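Local coordinates for putative cell surface hydrolase (PDB 3LP5), which is of unknown substrate but is probably an alpha/beta hydrolase acting at the bacterial cell surface, at residues S36-T41 against G52-N57; R130-A135 against S225-Y230; S165-S170 against V199-E204. All blocks are in the same frame, centred on the assembly; numbering follows the deposited sequence.

Interaction 1: residues S36-T41 against G52-N57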
loop_
_atom_site.group_PDB
_atom_site.type_symbol
_atom_site.label_atom_id
_atom_site.label_comp_id
_atom_site.label_asym_id
_atom_site.label_seq_id
_atom_site.Cartn_x
_atom_site.Cartn_y
_atom_site.Cartn_z
ATOM N N SER A 36 -11.033 -13.901 -3.547
ATOM C CA SER A 36 -10.184 -14.704 -4.431
ATOM C C SER A 36 -8.822 -13.983 -4.548
ATOM O O SER A 36 -8.729 -12.799 -4.243
ATOM C CB SER A 36 -10.920 -15.031 -5.740
ATOM O OG SER A 36 -11.346 -13.856 -6.398
ATOM N N VAL A 37 -7.747 -14.698 -4.834
ATOM C CA VAL A 37 -6.417 -14.083 -4.896
ATOM C C VAL A 37 -5.795 -14.292 -6.284
ATOM O O VAL A 37 -5.540 -15.403 -6.658
ATOM C CB VAL A 37 -5.477 -14.664 -3.852
ATOM C CG1 VAL A 37 -4.044 -14.094 -4.011
ATOM C CG2 VAL A 37 -6.002 -14.431 -2.437
ATOM N N LEU A 38 -5.588 -13.208 -7.038
ATOM C CA LEU A 38 -4.851 -13.236 -8.295
ATOM C C LEU A 38 -3.477 -12.569 -8.097
ATOM O O LEU A 38 -3.414 -11.512 -7.450
ATOM C CB LEU A 38 -5.622 -12.400 -9.299
ATOM C CG LEU A 38 -4.982 -12.193 -10.639
ATOM C CD1 LEU A 38 -4.933 -13.473 -11.482
ATOM C CD2 LEU A 38 -5.699 -11.051 -11.379
ATOM N N LYS A 39 -2.385 -13.175 -8.578
ATOM C CA LYS A 39 -1.028 -12.605 -8.379
ATOM C C LYS A 39 -0.395 -12.338 -9.700
ATOM O O LYS A 39 -0.344 -13.259 -10.538
ATOM C CB LYS A 39 -0.074 -13.552 -7.630
ATOM C CG LYS A 39 -0.421 -13.785 -6.194
ATOM C CD LYS A 39 0.847 -13.915 -5.309
ATOM C CE LYS A 39 0.486 -14.226 -3.803
ATOM N NZ LYS A 39 -0.151 -15.583 -3.619
ATOM N N LEU A 40 0.098 -11.106 -9.881
ATOM C CA LEU A 40 0.843 -10.710 -11.073
ATOM C C LEU A 40 2.255 -10.416 -10.627
ATOM O O LEU A 40 2.476 -9.745 -9.578
ATOM C CB LEU A 40 0.271 -9.446 -11.715
ATOM C CG LEU A 40 -0.952 -9.485 -12.617
ATOM C CD1 LEU A 40 -2.234 -10.067 -11.878
ATOM C CD2 LEU A 40 -1.226 -8.028 -13.214
ATOM N N THR A 41 3.212 -10.922 -11.406
ATOM C CA THR A 41 4.596 -10.563 -11.222
ATOM C C THR A 41 5.080 -9.917 -12.505
ATOM O O THR A 41 5.113 -10.572 -13.582
ATOM C CB THR A 41 5.463 -11.806 -10.957
ATOM O OG1 THR A 41 4.944 -12.436 -9.800
ATOM C CG2 THR A 41 6.913 -11.382 -10.590
ATOM N N GLY A 52 -3.043 -17.719 -9.892
ATOM C CA GLY A 52 -4.345 -17.629 -9.184
ATOM C C GLY A 52 -5.425 -17.141 -10.130
ATOM O O GLY A 52 -5.283 -17.296 -11.361
ATOM N N SER A 53 -6.500 -16.533 -9.579
ATOM C CA SER A 53 -7.580 -16.001 -10.443
ATOM C C SER A 53 -8.651 -15.275 -9.681
ATOM O O SER A 53 -8.728 -15.389 -8.505
ATOM C CB SER A 53 -8.249 -17.146 -11.233
ATOM O OG SER A 53 -8.855 -18.012 -10.287
ATOM N N ILE A 54 -9.484 -14.522 -10.386
ATOM C CA ILE A 54 -10.626 -13.844 -9.807
ATOM C C ILE A 54 -11.851 -14.693 -10.110
ATOM O O ILE A 54 -12.132 -14.980 -11.293
ATOM C CB ILE A 54 -10.803 -12.426 -10.471
ATOM C CG1 ILE A 54 -9.551 -11.540 -10.318
ATOM C CG2 ILE A 54 -12.056 -11.709 -9.961
ATOM C CD1 ILE A 54 -8.834 -11.716 -9.037
ATOM N N ALA A 55 -12.588 -15.099 -9.065
ATOM C CA ALA A 55 -13.881 -15.750 -9.218
ATOM C C ALA A 55 -14.819 -14.814 -9.972
ATOM O O ALA A 55 -14.777 -13.602 -9.720
ATOM C CB ALA A 55 -14.459 -16.101 -7.835
ATOM N N ALA A 56 -15.672 -15.343 -10.874
ATOM C CA ALA A 56 -16.532 -14.457 -11.709
ATOM C C ALA A 56 -17.638 -13.716 -10.949
ATOM O O ALA A 56 -18.161 -12.700 -11.431
ATOM C CB ALA A 56 -17.112 -15.182 -12.896
ATOM N N ASN A 57 -17.992 -14.197 -9.767
ATOM C CA ASN A 57 -18.945 -13.460 -8.914
ATOM C C ASN A 57 -18.324 -12.740 -7.700
ATOM O O ASN A 57 -19.055 -12.249 -6.848
ATOM C CB ASN A 57 -19.984 -14.430 -8.366
ATOM C CG ASN A 57 -19.334 -15.587 -7.622
ATOM O OD1 ASN A 57 -18.138 -15.826 -7.769
ATOM N ND2 ASN A 57 -20.120 -16.314 -6.848
HETATM O O HOH W 1 -8.407 -17.082 -5.964
#
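S36 and A55 meet through a polar link: the backbone N-H of A55 donates to S36 OG at 3.2 Å, with an angle of 159° at the hydrogen. The hydroxyl can meet it because OG sits between the backbone N and the carbonyl carbon (chi1 57°), and the same oxygen is hydrogen-bonded to D58, so two partners fix its rotation. A second direct bond runs from S53 N to V37 O, 3.3 Å long. G52 CA adds a C-H...O contact to that oxygen, and a water between V37 N and S53 O closes the polar set.

The apolar part lies between L38 and I54, whose side chains cross at about a right angle. I54 CD1 presses on L38 CB at 3.3 Å, tighter than usual carbon contact, while L38 CD1 rests against S53 CA.

Only L38 and G52 form a beta bridge, an antiparallel non-hydrogen-bonded pair, where the chain leaves strand 48-52 for a loop. On its other side strand 37-42 pairs with strand 62-67, whose I63 touches both L38 and I54, and L91 of helix 74-92 packs on L38.

Interaction 2: residues R130-A135 against S225-Y230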
loop_
_atom_site.group_PDB
_atom_site.type_symbol
_atom_site.label_atom_id
_atom_site.label_comp_id
_atom_site.label_asym_id
_atom_site.label_seq_id
_atom_site.Cartn_x
_atom_site.Cartn_y
_atom_site.Cartn_z
ATOM N N ARG A 130 -9.703 4.312 -1.483
ATOM C CA ARG A 130 -8.901 4.261 -0.256
ATOM C C ARG A 130 -7.501 3.689 -0.530
ATOM O O ARG A 130 -7.370 2.787 -1.346
ATOM C CB ARG A 130 -9.598 3.419 0.798
ATOM C CG ARG A 130 -10.919 4.060 1.240
ATOM C CD ARG A 130 -11.481 3.450 2.557
ATOM N NE ARG A 130 -11.911 2.092 2.251
ATOM C CZ ARG A 130 -13.173 1.753 1.998
ATOM N NH1 ARG A 130 -14.104 2.681 2.014
ATOM N NH2 ARG A 130 -13.485 0.492 1.719
ATOM N N LEU A 131 -6.493 4.295 0.100
ATOM C CA LEU A 131 -5.079 3.859 0.149
ATOM C C LEU A 131 -4.587 3.630 1.585
ATOM O O LEU A 131 -4.719 4.499 2.455
ATOM C CB LEU A 131 -4.170 4.910 -0.532
ATOM C CG LEU A 131 -2.646 4.639 -0.436
ATOM C CD1 LEU A 131 -2.228 3.308 -1.157
ATOM C CD2 LEU A 131 -1.946 5.918 -0.958
ATOM N N MET A 132 -4.070 2.457 1.869
ATOM C CA MET A 132 -3.337 2.246 3.135
ATOM C C MET A 132 -1.877 1.916 2.797
ATOM O O MET A 132 -1.578 1.065 1.925
ATOM C CB MET A 132 -3.999 1.151 4.002
ATOM C CG MET A 132 -3.187 0.595 5.236
ATOM S SD MET A 132 -4.165 -0.595 6.263
ATOM C CE MET A 132 -5.229 0.566 7.065
ATOM N N THR A 133 -0.970 2.571 3.506
ATOM C CA THR A 133 0.440 2.255 3.380
ATOM C C THR A 133 0.972 1.759 4.709
ATOM O O THR A 133 0.469 2.178 5.792
ATOM C CB THR A 133 1.279 3.443 2.824
ATOM O OG1 THR A 133 1.365 4.483 3.785
ATOM C CG2 THR A 133 0.631 4.016 1.508
ATOM N N ILE A 134 1.932 0.849 4.639
ATOM C CA ILE A 134 2.474 0.262 5.872
ATOM C C ILE A 134 3.955 0.519 5.928
ATOM O O ILE A 134 4.714 -0.044 5.125
ATOM C CB ILE A 134 2.207 -1.239 5.989
ATOM C CG1 ILE A 134 0.686 -1.526 5.932
ATOM C CG2 ILE A 134 2.683 -1.756 7.331
ATOM C CD1 ILE A 134 0.407 -2.927 5.409
ATOM N N ALA A 135 4.388 1.322 6.901
ATOM C CA ALA A 135 5.830 1.599 7.051
ATOM C C ALA A 135 6.549 1.967 5.755
ATOM O O ALA A 135 7.611 1.411 5.409
ATOM C CB ALA A 135 6.530 0.401 7.768
ATOM N N SER A 225 -6.075 -6.493 11.566
ATOM C CA SER A 225 -7.266 -5.939 12.159
ATOM C C SER A 225 -7.542 -4.523 11.526
ATOM O O SER A 225 -8.667 -4.196 11.217
ATOM C CB SER A 225 -7.123 -5.806 13.666
ATOM O OG SER A 225 -8.320 -5.258 14.229
ATOM N N LEU A 226 -6.497 -3.743 11.291
ATOM C CA LEU A 226 -6.650 -2.374 10.784
ATOM C C LEU A 226 -7.020 -2.365 9.330
ATOM O O LEU A 226 -7.733 -1.465 8.848
ATOM C CB LEU A 226 -5.363 -1.569 11.009
ATOM C CG LEU A 226 -5.023 -1.323 12.494
ATOM C CD1 LEU A 226 -3.606 -0.801 12.569
ATOM C CD2 LEU A 226 -5.987 -0.338 13.185
ATOM N N ILE A 227 -6.457 -3.316 8.593
ATOM C CA ILE A 227 -6.753 -3.401 7.175
ATOM C C ILE A 227 -8.238 -3.687 7.063
ATOM O O ILE A 227 -8.969 -2.978 6.329
ATOM C CB ILE A 227 -5.954 -4.499 6.430
ATOM C CG1 ILE A 227 -4.480 -4.133 6.280
ATOM C CG2 ILE A 227 -6.613 -4.855 5.094
ATOM C CD1 ILE A 227 -3.593 -5.351 5.898
ATOM N N ARG A 228 -8.695 -4.660 7.830
ATOM C CA ARG A 228 -10.164 -4.960 7.858
ATOM C C ARG A 228 -11.066 -3.757 8.247
ATOM O O ARG A 228 -12.032 -3.443 7.557
ATOM C CB ARG A 228 -10.437 -6.145 8.746
ATOM C CG ARG A 228 -9.943 -7.434 8.129
ATOM C CD ARG A 228 -10.164 -8.607 9.095
ATOM N NE ARG A 228 -11.595 -8.764 9.389
ATOM C CZ ARG A 228 -12.084 -9.294 10.500
ATOM N NH1 ARG A 228 -11.278 -9.762 11.441
ATOM N NH2 ARG A 228 -13.400 -9.423 10.638
ATOM N N GLN A 229 -10.754 -3.082 9.347
ATOM C CA GLN A 229 -11.514 -1.953 9.814
ATOM C C GLN A 229 -11.470 -0.722 8.880
ATOM O O GLN A 229 -12.485 -0.088 8.677
ATOM C CB GLN A 229 -11.045 -1.551 11.212
ATOM C CG GLN A 229 -11.704 -0.272 11.753
ATOM C CD GLN A 229 -11.634 -0.196 13.243
ATOM O OE1 GLN A 229 -11.389 -1.212 13.919
ATOM N NE2 GLN A 229 -11.844 0.981 13.780
ATOM N N TYR A 230 -10.302 -0.365 8.356
ATOM C CA TYR A 230 -10.162 0.928 7.651
ATOM C C TYR A 230 -10.034 0.742 6.151
ATOM O O TYR A 230 -10.581 1.529 5.412
ATOM C CB TYR A 230 -8.945 1.728 8.182
ATOM C CG TYR A 230 -9.168 2.244 9.603
ATOM C CD1 TYR A 230 -10.051 3.316 9.861
ATOM C CD2 TYR A 230 -8.529 1.650 10.685
ATOM C CE1 TYR A 230 -10.264 3.753 11.169
ATOM C CE2 TYR A 230 -8.744 2.074 11.992
ATOM C CZ TYR A 230 -9.591 3.133 12.224
ATOM O OH TYR A 230 -9.770 3.555 13.520
#
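M132 reaches from its strand to the flank of helix 225-230 and lays its thioether across I227, the two side chains crossing at about a right angle with SD 3.6 Å from I227 CG1. CG stands anti to the backbone N (chi1 168°), and the chain stays extended until the bend at chi3 (-75°) sets CE between L226 O and Y230 CB. There CE lies 3.7 Å from the carbonyl oxygen of L226 and 4.1 Å from Y230 CB. That oxygen accepts the helical bond from Y230 N, and the methyl packs beside it.

At the start of the segment R130 brings the aliphatic part of its chain to the end of the helix. Its CD approaches Y230 O to 3.6 Å, while NE is hydrogen-bonded to the next carbonyl, that of L231. The arginine thus bonds to L231 O and lies beside Y230 O near the helix C-terminus, where the helix dipole would probably suit a positive charge.

Strand and helix axes run nearly antiparallel, at 166° and 10.3 Å apart. M132 also touches Y169 and I171 of the adjoining strand 167-172, and I227 packs on L27 of helix 17-30. Helices packed against a largely parallel central sheet are characteristic of the alpha/beta hydrolase fold.

Interaction 3: residues S165-S170 against V199-E204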
loop_
_atom_site.group_PDB
_atom_site.type_symbol
_atom_site.label_atom_id
_atom_site.label_comp_id
_atom_site.label_asym_id
_atom_site.label_seq_id
_atom_site.Cartn_x
_atom_site.Cartn_y
_atom_site.Cartn_z
ATOM N N SER A 165 -10.476 13.129 -3.949
ATOM C CA SER A 165 -11.493 12.464 -3.135
ATOM C C SER A 165 -10.954 11.202 -2.365
ATOM O O SER A 165 -11.718 10.579 -1.622
ATOM C CB SER A 165 -12.694 12.090 -4.001
ATOM O OG SER A 165 -12.240 11.036 -4.850
ATOM N N LEU A 166 -9.652 10.916 -2.461
ATOM C CA LEU A 166 -8.987 9.780 -1.759
ATOM C C LEU A 166 -8.898 9.881 -0.236
ATOM O O LEU A 166 -8.723 10.970 0.333
ATOM C CB LEU A 166 -7.553 9.577 -2.332
ATOM C CG LEU A 166 -6.662 8.436 -1.850
ATOM C CD1 LEU A 166 -7.206 7.054 -2.153
ATOM C CD2 LEU A 166 -5.304 8.586 -2.506
ATOM N N THR A 167 -8.989 8.723 0.415
ATOM C CA THR A 167 -8.813 8.572 1.852
ATOM C C THR A 167 -7.566 7.748 2.060
ATOM O O THR A 167 -7.464 6.644 1.502
ATOM C CB THR A 167 -10.053 7.858 2.515
ATOM O OG1 THR A 167 -11.118 8.799 2.587
ATOM C CG2 THR A 167 -9.793 7.529 3.929
ATOM N N VAL A 168 -6.618 8.288 2.838
ATOM C CA VAL A 168 -5.349 7.667 3.057
ATOM C C VAL A 168 -5.088 7.339 4.519
ATOM O O VAL A 168 -5.213 8.231 5.408
ATOM C CB VAL A 168 -4.163 8.507 2.523
ATOM C CG1 VAL A 168 -2.822 7.753 2.755
ATOM C CG2 VAL A 168 -4.387 8.854 1.003
ATOM N N TYR A 169 -4.717 6.063 4.749
ATOM C CA TYR A 169 -4.185 5.583 6.075
ATOM C C TYR A 169 -2.708 5.214 5.983
ATOM O O TYR A 169 -2.296 4.450 5.076
ATOM C CB TYR A 169 -4.969 4.371 6.559
ATOM C CG TYR A 169 -6.449 4.634 6.633
ATOM C CD1 TYR A 169 -7.025 5.101 7.839
ATOM C CD2 TYR A 169 -7.273 4.410 5.532
ATOM C CE1 TYR A 169 -8.387 5.370 7.941
ATOM C CE2 TYR A 169 -8.669 4.664 5.624
ATOM C CZ TYR A 169 -9.192 5.137 6.830
ATOM O OH TYR A 169 -10.506 5.425 6.939
ATOM N N SER A 170 -1.899 5.807 6.853
ATOM C CA SER A 170 -0.489 5.512 6.886
ATOM C C SER A 170 -0.144 4.900 8.269
ATOM O O SER A 170 -0.225 5.587 9.280
ATOM C CB SER A 170 0.331 6.777 6.633
ATOM O OG SER A 170 1.755 6.506 6.768
ATOM N N VAL A 199 -5.390 15.306 -0.184
ATOM C CA VAL A 199 -6.416 14.273 -0.275
ATOM C C VAL A 199 -7.537 14.620 0.733
ATOM O O VAL A 199 -7.333 15.405 1.649
ATOM C CB VAL A 199 -5.824 12.829 -0.066
ATOM C CG1 VAL A 199 -4.665 12.523 -1.073
ATOM C CG2 VAL A 199 -5.332 12.615 1.367
ATOM N N LYS A 200 -8.718 14.035 0.560
ATOM C CA LYS A 200 -9.874 14.257 1.450
ATOM C C LYS A 200 -9.578 13.979 2.954
ATOM O O LYS A 200 -9.918 14.785 3.819
ATOM C CB LYS A 200 -11.036 13.346 0.966
ATOM C CG LYS A 200 -12.422 13.790 1.406
ATOM C CD LYS A 200 -13.399 12.611 1.617
ATOM C CE LYS A 200 -13.952 11.979 0.332
ATOM N NZ LYS A 200 -14.022 12.941 -0.813
ATOM N N HIS A 201 -8.966 12.829 3.272
ATOM C CA HIS A 201 -8.617 12.522 4.663
ATOM C C HIS A 201 -7.307 11.809 4.685
ATOM O O HIS A 201 -7.063 10.906 3.826
ATOM C CB HIS A 201 -9.590 11.556 5.369
ATOM C CG HIS A 201 -11.032 11.958 5.323
ATOM N ND1 HIS A 201 -11.547 12.997 6.080
ATOM C CD2 HIS A 201 -12.088 11.408 4.666
ATOM C CE1 HIS A 201 -12.850 13.094 5.855
ATOM N NE2 HIS A 201 -13.202 12.140 5.008
ATOM N N PHE A 202 -6.466 12.190 5.660
ATOM C CA PHE A 202 -5.200 11.513 5.920
ATOM C C PHE A 202 -5.141 11.117 7.370
ATOM O O PHE A 202 -5.393 11.965 8.249
ATOM C CB PHE A 202 -4.036 12.435 5.596
ATOM C CG PHE A 202 -2.692 11.851 5.904
ATOM C CD1 PHE A 202 -2.199 10.776 5.173
ATOM C CD2 PHE A 202 -1.916 12.387 6.928
ATOM C CE1 PHE A 202 -0.960 10.232 5.433
ATOM C CE2 PHE A 202 -0.688 11.840 7.228
ATOM C CZ PHE A 202 -0.182 10.787 6.463
ATOM N N THR A 203 -4.851 9.836 7.614
ATOM C CA THR A 203 -4.876 9.275 9.000
ATOM C C THR A 203 -3.592 8.503 9.311
ATOM O O THR A 203 -3.271 7.576 8.607
ATOM C CB THR A 203 -6.091 8.366 9.216
ATOM O OG1 THR A 203 -7.246 9.148 9.027
ATOM C CG2 THR A 203 -6.184 7.797 10.632
ATOM N N GLU A 204 -2.847 8.942 10.339
ATOM C CA GLU A 204 -1.685 8.223 10.801
ATOM C C GLU A 204 -2.078 7.300 11.914
ATOM O O GLU A 204 -2.837 7.688 12.813
ATOM C CB GLU A 204 -0.608 9.191 11.322
ATOM C CG GLU A 204 -0.296 10.250 10.271
ATOM C CD GLU A 204 0.532 11.417 10.833
ATOM O OE1 GLU A 204 1.751 11.219 10.973
ATOM O OE2 GLU A 204 -0.038 12.501 11.135
HETATM O O HOH W 2 -7.955 8.832 6.314
#
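V168 places CG1 anti to its backbone N (chi1 -178°), and F202 likewise carries CG anti to its own (chi1 177°); on the face of the sheet that both residues share, the valine methyl then meets the edge of the phenyl ring. The two belong to neighbouring parallel strands, 167-172 and 201-206, the latter the outermost strand at one side of the alpha/beta hydrolase sheet. V168 CG1 lies in the plane of the F202 ring, 3.9 Å from CD1, and S170 CB comes to CE1 obliquely. V168 CG2 turns to V199 CG2, so one valine spans two apolar neighbours. An alanine in place of F202 would probably leave a gap beside V168 CG1 and S170 CB, at the outer strand of the sheet. K192 of helix 191-195 also touches F202.

The face carrying T167, Y169, H201 and T203 is matched pair by pair. Y169 and T203 lie side by side, pointing the same way, with ring atom CD1 3.7 Å from T203 CB. T167 and H201 also run alongside each other, and the threonine OG1 meets the imidazole at its edge, 3.5 Å from CD2.

Backbone bonds alternate down the ladder. V168 N donates to H201 O, T203 N to V168 O and S170 N to T203 O, each 2.8 Å, whereas H201 N to L166 O, at 3.5 Å, is weak. Strand segments 167-170 and 201-204 run parallel, at 12° to each other. Beyond this edge N250, the C-terminal residue, hydrogen-bonds to E204 N and F202 O. V168 O also accepts from a water at 2.9 Å, which is in turn hydrogen-bonded to T203 OG1 and lies over one face of the Y169 ring, offset toward its rim.

All three contacts reach one mixed sheet, and they sample it from one side to the other. Interaction 1 lies near the edge formed by strand 48-52, interaction 3 at the edge formed by strand 201-206, with centres about 27 Å apart. Interaction 2, its centre about 21 Å from that of the first and 11 Å from that of the third, joins inner strand 127-134 to helix 217-231. Interaction 1 closes in sequence before the others open, while interaction 3 is nested inside the loop that interaction 2 closes. Those two touch: strands 127-134 and 167-172 are neighbours, and the rings of Y230 and Y169 meet. Two edge contacts and one buried helix contact thus belong to one sheet of the alpha/beta hydrolase fold.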